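Long-range contact in small COPII coat GTPase SAR1 (Encephalitozoon cuniculi, PDB 6VS4), which is a small GTPase of the ADP-ribosylation factor family that belongs to the COPII coat and binds GDP and a magnesium ion: residues 41-55 / 107-121. Numbering follows the deposited sequence.
Sequences SILFLGIDNAGKTTL and CHGIVFIVDVHDVER. With MG (magnesium ion), chain E; GDP (guanosine-5'-diphosphate), chain D.
I113, its CG1 beside the backbone N (chi1 -55°) and its chain extended at chi2, sends CD1 to 3.8 Å from L55 CD2, while CG2 packs on A50 CB; D48 turns CG between its own N and carbonyl carbon (chi1 57°), which brings OD1 to R121 NH2. The frame is the parallel strand pair 40-47/109-115 at the centre of a P-loop GTPase sheet, the first strand running into the phosphate-binding loop and helix 52-59. The backbone hydrogen bonds L43 N to G109 O, V111 N to L43 O (2.7 Å), L45 N to V111 O and I113 N to L45 O join the strands. On one face V111 CB lies 3.7 Å from F44 CD2; on the other L45 CD1 meets I110 CG2, near V132 of helix 122-135. Past the last strand bond, water 1 bridges I47 N and I113 O. I113 CD1 also touches K52 CA in the loop whose amides, including N49 N and K52 N, bind the GDP beta-phosphate; T53 OG1 ligates magnesium. Beyond the strand ends I47 CD1 sits over the centre of one guanidinium face of R121. In the salt bridge D48 OD1 lies 2.8 Å from R121 NH2 and in the guanidinium plane, while NH2 comes from above the carboxylate plane, 41° out of it.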
ATOM      1  N   SER A  41      -1.805   2.767 -36.410  1.00 55.85           N
ATOM      2  CA  SER A  41      -2.473   4.064 -36.431  1.00 63.18           C
ATOM      3  C   SER A  41      -3.913   3.881 -35.958  1.00 61.52           C
ATOM      4  O   SER A  41      -4.720   3.234 -36.634  1.00 60.93           O
ATOM      5  CB  SER A  41      -2.422   4.670 -37.830  1.00 69.23           C
ATOM      6  OG  SER A  41      -3.115   5.906 -37.865  1.00 66.63           O
ATOM      7  N   ILE A  42      -4.238   4.436 -34.794  1.00 59.56           N
ATOM      8  CA  ILE A  42      -5.585   4.391 -34.246  1.00 57.45           C
ATOM      9  C   ILE A  42      -6.160   5.803 -34.260  1.00 61.69           C
ATOM     10  O   ILE A  42      -5.540   6.741 -33.743  1.00 62.93           O
ATOM     11  CB  ILE A  42      -5.588   3.804 -32.827  1.00 55.44           C
ATOM     12  CG1 ILE A  42      -4.863   2.456 -32.802  1.00 61.82           C
ATOM     13  CG2 ILE A  42      -7.010   3.662 -32.322  1.00 53.30           C
ATOM     14  CD1 ILE A  42      -5.484   1.391 -33.675  1.00 61.37           C
ATOM     15  N   LEU A  43      -7.345   5.955 -34.844  1.00 59.94           N
ATOM     16  CA  LEU A  43      -8.025   7.243 -34.916  1.00 54.47           C
ATOM     17  C   LEU A  43      -9.062   7.327 -33.801  1.00 52.62           C
ATOM     18  O   LEU A  43      -9.941   6.465 -33.697  1.00 55.06           O
ATOM     19  CB  LEU A  43      -8.692   7.429 -36.278  1.00 61.38           C
ATOM     20  CG  LEU A  43      -7.910   8.181 -37.356  1.00 68.95           C
ATOM     21  CD1 LEU A  43      -6.591   7.495 -37.661  1.00 67.46           C
ATOM     22  CD2 LEU A  43      -8.751   8.308 -38.622  1.00 76.31           C
ATOM     23  N   PHE A  44      -8.958   8.362 -32.971  1.00 50.31           N
ATOM     24  CA  PHE A  44      -9.924   8.619 -31.910  1.00 44.86           C
ATOM     25  C   PHE A  44     -10.842   9.738 -32.392  1.00 56.31           C
ATOM     26  O   PHE A  44     -10.401  10.878 -32.575  1.00 53.66           O
ATOM     27  CB  PHE A  44      -9.218   8.991 -30.607  1.00 46.59           C
ATOM     28  CG  PHE A  44      -8.402   7.875 -30.023  1.00 50.29           C
ATOM     29  CD1 PHE A  44      -7.164   7.548 -30.557  1.00 49.55           C
ATOM     30  CD2 PHE A  44      -8.870   7.154 -28.941  1.00 48.77           C
ATOM     31  CE1 PHE A  44      -6.411   6.518 -30.023  1.00 48.89           C
ATOM     32  CE2 PHE A  44      -8.121   6.126 -28.402  1.00 50.72           C
ATOM     33  CZ  PHE A  44      -6.887   5.808 -28.943  1.00 46.35           C
ATOM     34  N   LEU A  45     -12.116   9.412 -32.602  1.00 56.15           N
ATOM     35  CA  LEU A  45     -13.017  10.270 -33.349  1.00 56.73           C
ATOM     36  C   LEU A  45     -14.303  10.494 -32.562  1.00 59.49           C
ATOM     37  O   LEU A  45     -14.654   9.726 -31.663  1.00 64.33           O
ATOM     38  CB  LEU A  45     -13.322   9.652 -34.722  1.00 58.82           C
ATOM     39  CG  LEU A  45     -12.109   9.314 -35.608  1.00 63.14           C
ATOM     40  CD1 LEU A  45     -12.522   8.496 -36.827  1.00 64.88           C
ATOM     41  CD2 LEU A  45     -11.352  10.555 -36.045  1.00 55.34           C
ATOM     42  N   GLY A  46     -15.015  11.552 -32.933  1.00 58.10           N
ATOM     43  CA  GLY A  46     -16.209  11.965 -32.221  1.00 51.14           C
ATOM     44  C   GLY A  46     -16.349  13.471 -32.230  1.00 64.96           C
ATOM     45  O   GLY A  46     -15.391  14.174 -32.555  1.00 68.60           O
ATOM     46  N   ILE A  47     -17.526  13.993 -31.883  1.00 62.45           N
ATOM     47  CA  ILE A  47     -17.671  15.441 -31.804  1.00 63.17           C
ATOM     48  C   ILE A  47     -16.979  15.910 -30.529  1.00 63.00           C
ATOM     49  O   ILE A  47     -16.631  15.095 -29.667  1.00 59.66           O
ATOM     50  CB  ILE A  47     -19.151  15.879 -31.862  1.00 66.44           C
ATOM     51  CG1 ILE A  47     -19.879  15.507 -30.572  1.00 71.88           C
ATOM     52  CG2 ILE A  47     -19.847  15.297 -33.094  1.00 66.32           C
ATOM     53  CD1 ILE A  47     -21.342  15.830 -30.580  1.00 67.70           C
ATOM     54  N   ASP A  48     -16.756  17.217 -30.409  1.00 67.05           N
ATOM     55  CA  ASP A  48     -16.050  17.754 -29.252  1.00 72.57           C
ATOM     56  C   ASP A  48     -16.841  17.522 -27.965  1.00 72.02           C
ATOM     57  O   ASP A  48     -18.072  17.415 -27.976  1.00 74.03           O
ATOM     58  CB  ASP A  48     -15.803  19.250 -29.432  1.00 78.59           C
ATOM     59  CG  ASP A  48     -17.083  20.012 -29.665  1.00 95.89           C
ATOM     60  OD1 ASP A  48     -17.668  19.850 -30.756  1.00 99.87           O
ATOM     61  OD2 ASP A  48     -17.522  20.741 -28.747  1.00103.64           O
ATOM     62  N   ASN A  49     -16.110  17.452 -26.846  1.00 65.36           N
ATOM     63  CA  ASN A  49     -16.625  17.231 -25.494  1.00 66.65           C
ATOM     64  C   ASN A  49     -17.056  15.786 -25.257  1.00 67.20           C
ATOM     65  O   ASN A  49     -17.681  15.493 -24.228  1.00 68.06           O
ATOM     66  CB  ASN A  49     -17.781  18.193 -25.168  1.00 72.02           C
ATOM     67  CG  ASN A  49     -17.918  18.481 -23.681  1.00 73.71           C
ATOM     68  OD1 ASN A  49     -17.012  19.038 -23.059  1.00 77.99           O
ATOM     69  ND2 ASN A  49     -19.076  18.149 -23.115  1.00 69.71           N
ATOM     70  N   ALA A  50     -16.743  14.868 -26.176  1.00 53.66           N
ATOM     71  CA  ALA A  50     -17.130  13.471 -26.000  1.00 60.61           C
ATOM     72  C   ALA A  50     -16.226  12.718 -25.025  1.00 55.87           C
ATOM     73  O   ALA A  50     -16.659  11.716 -24.443  1.00 49.99           O
ATOM     74  CB  ALA A  50     -17.140  12.753 -27.352  1.00 49.60           C
ATOM     75  N   GLY A  51     -15.001  13.181 -24.823  1.00 59.05           N
ATOM     76  CA  GLY A  51     -14.055  12.534 -23.946  1.00 55.78           C
ATOM     77  C   GLY A  51     -12.832  11.949 -24.634  1.00 56.53           C
ATOM     78  O   GLY A  51     -12.191  11.063 -24.055  1.00 54.27           O
ATOM     79  N   LYS A  52     -12.491  12.421 -25.836  1.00 54.09           N
ATOM     80  CA  LYS A  52     -11.378  11.855 -26.591  1.00 52.51           C
ATOM     81  C   LYS A  52     -10.045  12.179 -25.935  1.00 52.28           C
ATOM     82  O   LYS A  52      -9.226  11.286 -25.695  1.00 53.53           O
ATOM     83  CB  LYS A  52     -11.391  12.388 -28.025  1.00 50.96           C
ATOM     84  CG  LYS A  52     -12.528  11.887 -28.889  1.00 59.10           C
ATOM     85  CD  LYS A  52     -12.497  12.585 -30.238  1.00 63.38           C
ATOM     86  CE  LYS A  52     -13.515  13.706 -30.275  1.00 67.88           C
ATOM     87  NZ  LYS A  52     -13.274  14.791 -29.292  1.00 61.02           N
ATOM     88  N   THR A  53      -9.806  13.465 -25.666  1.00 55.10           N
ATOM     89  CA  THR A  53      -8.562  13.884 -25.031  1.00 57.24           C
ATOM     90  C   THR A  53      -8.408  13.246 -23.655  1.00 53.20           C
ATOM     91  O   THR A  53      -7.300  12.869 -23.255  1.00 54.41           O
ATOM     92  CB  THR A  53      -8.526  15.408 -24.929  1.00 59.15           C
ATOM     93  OG1 THR A  53      -8.472  15.976 -26.244  1.00 73.47           O
ATOM     94  CG2 THR A  53      -7.322  15.867 -24.130  1.00 53.15           C
ATOM     95  N   THR A  54      -9.521  13.094 -22.934  1.00 46.99           N
ATOM     96  CA  THR A  54      -9.495  12.435 -21.633  1.00 45.49           C
ATOM     97  C   THR A  54      -9.028  10.990 -21.756  1.00 47.19           C
ATOM     98  O   THR A  54      -8.208  10.525 -20.956  1.00 47.87           O
ATOM     99  CB  THR A  54     -10.883  12.503 -20.992  1.00 47.95           C
ATOM    100  OG1 THR A  54     -11.273  13.873 -20.833  1.00 52.44           O
ATOM    101  CG2 THR A  54     -10.886  11.825 -19.637  1.00 49.16           C
ATOM    102  N   LEU A  55      -9.530  10.268 -22.761  1.00 45.42           N
ATOM    103  CA  LEU A  55      -9.140   8.875 -22.944  1.00 40.10           C
ATOM    104  C   LEU A  55      -7.663   8.753 -23.292  1.00 51.69           C
ATOM    105  O   LEU A  55      -6.956   7.901 -22.735  1.00 50.83           O
ATOM    106  CB  LEU A  55      -9.994   8.219 -24.030  1.00 40.68           C
ATOM    107  CG  LEU A  55      -9.555   6.799 -24.417  1.00 40.90           C
ATOM    108  CD1 LEU A  55      -9.538   5.860 -23.207  1.00 36.25           C
ATOM    109  CD2 LEU A  55     -10.444   6.243 -25.517  1.00 47.46           C
ATOM    110  N   CYS A 107      -5.020   3.682 -42.125  1.00101.50           N
ATOM    111  CA  CYS A 107      -5.649   3.663 -40.814  1.00 83.35           C
ATOM    112  C   CYS A 107      -5.906   2.221 -40.388  1.00 77.72           C
ATOM    113  O   CYS A 107      -6.482   1.437 -41.146  1.00 90.61           O
ATOM    114  CB  CYS A 107      -6.952   4.455 -40.882  1.00 88.31           C
ATOM    115  SG  CYS A 107      -8.144   4.159 -39.582  1.00 87.54           S
ATOM    116  N   HIS A 108      -5.480   1.866 -39.173  1.00 64.26           N
ATOM    117  CA  HIS A 108      -5.622   0.490 -38.705  1.00 66.11           C
ATOM    118  C   HIS A 108      -6.886   0.249 -37.889  1.00 67.92           C
ATOM    119  O   HIS A 108      -7.432  -0.858 -37.924  1.00 71.30           O
ATOM    120  CB  HIS A 108      -4.411   0.079 -37.859  1.00 66.04           C
ATOM    121  CG  HIS A 108      -3.172  -0.178 -38.657  1.00 80.95           C
ATOM    122  ND1 HIS A 108      -2.266   0.813 -38.967  1.00 84.72           N
ATOM    123  CD2 HIS A 108      -2.697  -1.312 -39.222  1.00 86.68           C
ATOM    124  CE1 HIS A 108      -1.283   0.300 -39.684  1.00 88.03           C
ATOM    125  NE2 HIS A 108      -1.520  -0.989 -39.854  1.00 91.55           N
ATOM    126  N   GLY A 109      -7.347   1.244 -37.141  1.00 59.18           N
ATOM    127  CA  GLY A 109      -8.523   1.069 -36.312  1.00 56.69           C
ATOM    128  C   GLY A 109      -9.055   2.407 -35.865  1.00 58.23           C
ATOM    129  O   GLY A 109      -8.346   3.418 -35.881  1.00 62.94           O
ATOM    130  N   ILE A 110     -10.316   2.402 -35.457  1.00 54.41           N
ATOM    131  CA  ILE A 110     -11.007   3.616 -35.054  1.00 54.08           C
ATOM    132  C   ILE A 110     -11.621   3.411 -33.678  1.00 55.31           C
ATOM    133  O   ILE A 110     -12.215   2.363 -33.398  1.00 55.36           O
ATOM    134  CB  ILE A 110     -12.077   4.021 -36.091  1.00 59.95           C
ATOM    135  CG1 ILE A 110     -11.388   4.496 -37.372  1.00 54.19           C
ATOM    136  CG2 ILE A 110     -13.005   5.086 -35.519  1.00 50.28           C
ATOM    137  CD1 ILE A 110     -12.265   4.497 -38.583  1.00 56.91           C
ATOM    138  N   VAL A 111     -11.454   4.408 -32.817  1.00 51.91           N
ATOM    139  CA  VAL A 111     -12.181   4.513 -31.562  1.00 45.63           C
ATOM    140  C   VAL A 111     -13.122   5.706 -31.694  1.00 47.59           C
ATOM    141  O   VAL A 111     -12.679   6.859 -31.752  1.00 50.11           O
ATOM    142  CB  VAL A 111     -11.226   4.661 -30.371  1.00 44.79           C
ATOM    143  CG1 VAL A 111     -11.990   4.786 -29.067  1.00 38.68           C
ATOM    144  CG2 VAL A 111     -10.299   3.474 -30.325  1.00 43.43           C
ATOM    145  N   PHE A 112     -14.419   5.430 -31.764  1.00 46.54           N
ATOM    146  CA  PHE A 112     -15.439   6.458 -31.902  1.00 46.30           C
ATOM    147  C   PHE A 112     -16.145   6.626 -30.561  1.00 53.23           C
ATOM    148  O   PHE A 112     -16.682   5.654 -30.016  1.00 50.89           O
ATOM    149  CB  PHE A 112     -16.439   6.095 -32.999  1.00 52.19           C
ATOM    150  CG  PHE A 112     -17.355   7.222 -33.375  1.00 49.02           C
ATOM    151  CD1 PHE A 112     -18.531   7.443 -32.677  1.00 56.99           C
ATOM    152  CD2 PHE A 112     -17.042   8.068 -34.426  1.00 54.46           C
ATOM    153  CE1 PHE A 112     -19.381   8.490 -33.026  1.00 60.55           C
ATOM    154  CE2 PHE A 112     -17.887   9.117 -34.778  1.00 54.47           C
ATOM    155  CZ  PHE A 112     -19.056   9.326 -34.078  1.00 54.48           C
ATOM    156  N   ILE A 113     -16.137   7.850 -30.032  1.00 50.43           N
ATOM    157  CA  ILE A 113     -16.616   8.139 -28.685  1.00 48.55           C
ATOM    158  C   ILE A 113     -17.858   9.019 -28.757  1.00 51.70           C
ATOM    159  O   ILE A 113     -17.871  10.028 -29.474  1.00 56.09           O
ATOM    160  CB  ILE A 113     -15.519   8.810 -27.845  1.00 46.69           C
ATOM    161  CG1 ILE A 113     -14.264   7.930 -27.843  1.00 48.97           C
ATOM    162  CG2 ILE A 113     -16.008   9.033 -26.435  1.00 37.70           C
ATOM    163  CD1 ILE A 113     -13.150   8.430 -26.934  1.00 40.42           C
ATOM    164  N   VAL A 114     -18.888   8.656 -27.988  1.00 46.66           N
ATOM    165  CA  VAL A 114     -20.149   9.387 -27.934  1.00 44.92           C
ATOM    166  C   VAL A 114     -20.448   9.770 -26.489  1.00 55.09           C
ATOM    167  O   VAL A 114     -20.323   8.943 -25.580  1.00 50.67           O
ATOM    168  CB  VAL A 114     -21.311   8.552 -28.517  1.00 56.94           C
ATOM    169  CG1 VAL A 114     -22.651   9.297 -28.375  1.00 56.99           C
ATOM    170  CG2 VAL A 114     -21.043   8.187 -29.959  1.00 59.87           C
ATOM    171  N   ASP A 115     -20.874  11.018 -26.285  1.00 55.32           N
ATOM    172  CA  ASP A 115     -21.392  11.469 -24.995  1.00 53.28           C
ATOM    173  C   ASP A 115     -22.881  11.126 -24.937  1.00 55.50           C
ATOM    174  O   ASP A 115     -23.704  11.787 -25.577  1.00 62.52           O
ATOM    175  CB  ASP A 115     -21.152  12.970 -24.826  1.00 57.59           C
ATOM    176  CG  ASP A 115     -21.639  13.515 -23.476  1.00 63.64           C
ATOM    177  OD1 ASP A 115     -22.364  12.807 -22.744  1.00 60.07           O
ATOM    178  OD2 ASP A 115     -21.302  14.677 -23.155  1.00 64.21           O
ATOM    179  N   VAL A 116     -23.233  10.106 -24.149  1.00 46.22           N
ATOM    180  CA  VAL A 116     -24.617   9.653 -24.085  1.00 55.10           C
ATOM    181  C   VAL A 116     -25.508  10.659 -23.373  1.00 59.22           C
ATOM    182  O   VAL A 116     -26.736  10.592 -23.499  1.00 69.19           O
ATOM    183  CB  VAL A 116     -24.712   8.278 -23.397  1.00 52.66           C
ATOM    184  CG1 VAL A 116     -23.790   7.282 -24.072  1.00 44.94           C
ATOM    185  CG2 VAL A 116     -24.376   8.394 -21.908  1.00 45.26           C
ATOM    186  N   HIS A 117     -24.925  11.607 -22.642  1.00 57.86           N
ATOM    187  CA  HIS A 117     -25.732  12.580 -21.918  1.00 67.65           C
ATOM    188  C   HIS A 117     -26.172  13.730 -22.820  1.00 75.22           C
ATOM    189  O   HIS A 117     -27.283  14.255 -22.668  1.00 75.42           O
ATOM    190  CB  HIS A 117     -24.952  13.102 -20.714  1.00 69.51           C
ATOM    191  CG  HIS A 117     -25.794  13.862 -19.740  1.00 79.05           C
ATOM    192  ND1 HIS A 117     -26.998  13.385 -19.274  1.00 82.34           N
ATOM    193  CD2 HIS A 117     -25.610  15.065 -19.149  1.00 80.41           C
ATOM    194  CE1 HIS A 117     -27.519  14.260 -18.432  1.00 85.62           C
ATOM    195  NE2 HIS A 117     -26.696  15.288 -18.340  1.00 84.20           N
ATOM    196  N   ASP A 118     -25.311  14.146 -23.753  1.00 76.27           N
ATOM    197  CA  ASP A 118     -25.595  15.270 -24.650  1.00 75.11           C
ATOM    198  C   ASP A 118     -26.562  14.830 -25.755  1.00 73.83           C
ATOM    199  O   ASP A 118     -26.207  14.686 -26.928  1.00 73.00           O
ATOM    200  CB  ASP A 118     -24.297  15.819 -25.229  1.00 76.14           C
ATOM    201  CG  ASP A 118     -24.382  17.296 -25.565  1.00 86.11           C
ATOM    202  OD1 ASP A 118     -23.387  18.015 -25.334  1.00 89.15           O
ATOM    203  OD2 ASP A 118     -25.457  17.750 -26.010  1.00 91.95           O
ATOM    204  N   VAL A 119     -27.823  14.632 -25.359  1.00 72.79           N
ATOM    205  CA  VAL A 119     -28.803  14.088 -26.298  1.00 70.61           C
ATOM    206  C   VAL A 119     -29.130  15.074 -27.413  1.00 75.31           C
ATOM    207  O   VAL A 119     -29.397  14.661 -28.547  1.00 77.18           O
ATOM    208  CB  VAL A 119     -30.079  13.652 -25.553  1.00 69.65           C
ATOM    209  CG1 VAL A 119     -29.745  12.558 -24.538  1.00 65.83           C
ATOM    210  CG2 VAL A 119     -30.732  14.839 -24.877  1.00 68.15           C
ATOM    211  N   GLU A 120     -29.108  16.380 -27.132  1.00 77.86           N
ATOM    212  CA  GLU A 120     -29.495  17.363 -28.144  1.00 82.62           C
ATOM    213  C   GLU A 120     -28.546  17.383 -29.337  1.00 83.98           C
ATOM    214  O   GLU A 120     -28.952  17.798 -30.432  1.00 80.21           O
ATOM    215  CB  GLU A 120     -29.611  18.754 -27.515  1.00 89.53           C
ATOM    216  CG  GLU A 120     -30.725  18.862 -26.466  1.00100.44           C
ATOM    217  CD  GLU A 120     -32.094  18.411 -26.985  1.00112.85           C
ATOM    218  OE1 GLU A 120     -32.434  18.720 -28.150  1.00117.30           O
ATOM    219  OE2 GLU A 120     -32.834  17.749 -26.223  1.00111.47           O
ATOM    220  N   ARG A 121     -27.296  16.953 -29.151  1.00 80.46           N
ATOM    221  CA  ARG A 121     -26.304  16.947 -30.216  1.00 80.79           C
ATOM    222  C   ARG A 121     -26.183  15.581 -30.882  1.00 81.80           C
ATOM    223  O   ARG A 121     -25.197  15.323 -31.580  1.00 81.35           O
ATOM    224  CB  ARG A 121     -24.952  17.402 -29.668  1.00 79.24           C
ATOM    225  CG  ARG A 121     -24.988  18.801 -29.066  1.00 88.13           C
ATOM    226  CD  ARG A 121     -23.668  19.163 -28.426  1.00 87.70           C
ATOM    227  NE  ARG A 121     -22.606  19.364 -29.399  1.00 93.55           N
ATOM    228  CZ  ARG A 121     -21.314  19.345 -29.091  1.00 90.09           C
ATOM    229  NH1 ARG A 121     -20.934  19.119 -27.839  1.00 82.26           N
ATOM    230  NH2 ARG A 121     -20.403  19.541 -30.035  1.00 91.30           N
TER
HETATM  231 MG    MG E 303      -9.683  17.274 -27.419  1.00 57.68          MG
HETATM  232  PB  GDP D 302     -12.875  16.110 -26.336  1.00 59.19           P
HETATM  233  O1B GDP D 302     -13.411  17.407 -26.968  1.00 64.44           O
HETATM  234  O2B GDP D 302     -11.380  16.013 -26.412  1.00 66.03           O
HETATM  235  O3B GDP D 302     -13.613  14.930 -26.973  1.00 48.78           O
HETATM  236  O3A GDP D 302     -13.337  16.106 -24.816  1.00 41.84           O
HETATM  237  PA  GDP D 302     -12.571  16.000 -23.431  1.00 57.44           P
HETATM  238  O1A GDP D 302     -11.881  17.335 -23.205  1.00 63.76           O
HETATM  239  O2A GDP D 302     -11.714  14.798 -23.375  1.00 65.19           O
HETATM  240  O5' GDP D 302     -13.738  15.915 -22.345  1.00 65.96           O
HETATM  241  C5' GDP D 302     -14.689  16.970 -22.094  1.00 66.58           C
HETATM  242  C4' GDP D 302     -15.176  16.875 -20.669  1.00 58.76           C
HETATM  243  O4' GDP D 302     -15.881  15.627 -20.483  1.00 54.37           O
HETATM  244  C3' GDP D 302     -14.085  16.931 -19.594  1.00 62.61           C
HETATM  245  O3' GDP D 302     -14.417  17.849 -18.558  1.00 66.79           O
HETATM  246  C2' GDP D 302     -14.026  15.492 -19.074  1.00 59.69           C
HETATM  247  O2' GDP D 302     -13.659  15.455 -17.701  1.00 63.00           O
HETATM  248  C1' GDP D 302     -15.478  15.064 -19.252  1.00 58.11           C
HETATM  249  N9  GDP D 302     -15.680  13.608 -19.311  1.00 60.87           N
HETATM  250  C8  GDP D 302     -15.040  12.697 -20.111  1.00 57.81           C
HETATM  251  N7  GDP D 302     -15.441  11.463 -19.911  1.00 51.54           N
HETATM  252  C5  GDP D 302     -16.398  11.570 -18.914  1.00 61.03           C
HETATM  253  C6  GDP D 302     -17.173  10.572 -18.230  1.00 58.41           C
HETATM  254  O6  GDP D 302     -17.183   9.362 -18.441  1.00 54.84           O
HETATM  255  N1  GDP D 302     -17.991  11.119 -17.263  1.00 57.91           N
HETATM  256  C2  GDP D 302     -18.095  12.456 -16.984  1.00 59.26           C
HETATM  257  N2  GDP D 302     -18.950  12.808 -16.021  1.00 55.86           N
HETATM  258  N3  GDP D 302     -17.392  13.393 -17.613  1.00 63.31           N
HETATM  259  C4  GDP D 302     -16.561  12.886 -18.544  1.00 64.07           C
HETATM  260  O   HOH W   1     -19.420  12.064 -30.590  1.00 54.36           O
HETATM  261  O   HOH W   2     -20.867  16.489 -25.107  1.00 56.34           O
HETATM  262  O   HOH W   3     -10.224  16.092 -28.902  1.00 55.31           O
HETATM  263  O   HOH W   4     -10.306  17.934 -25.623  1.00 51.31           O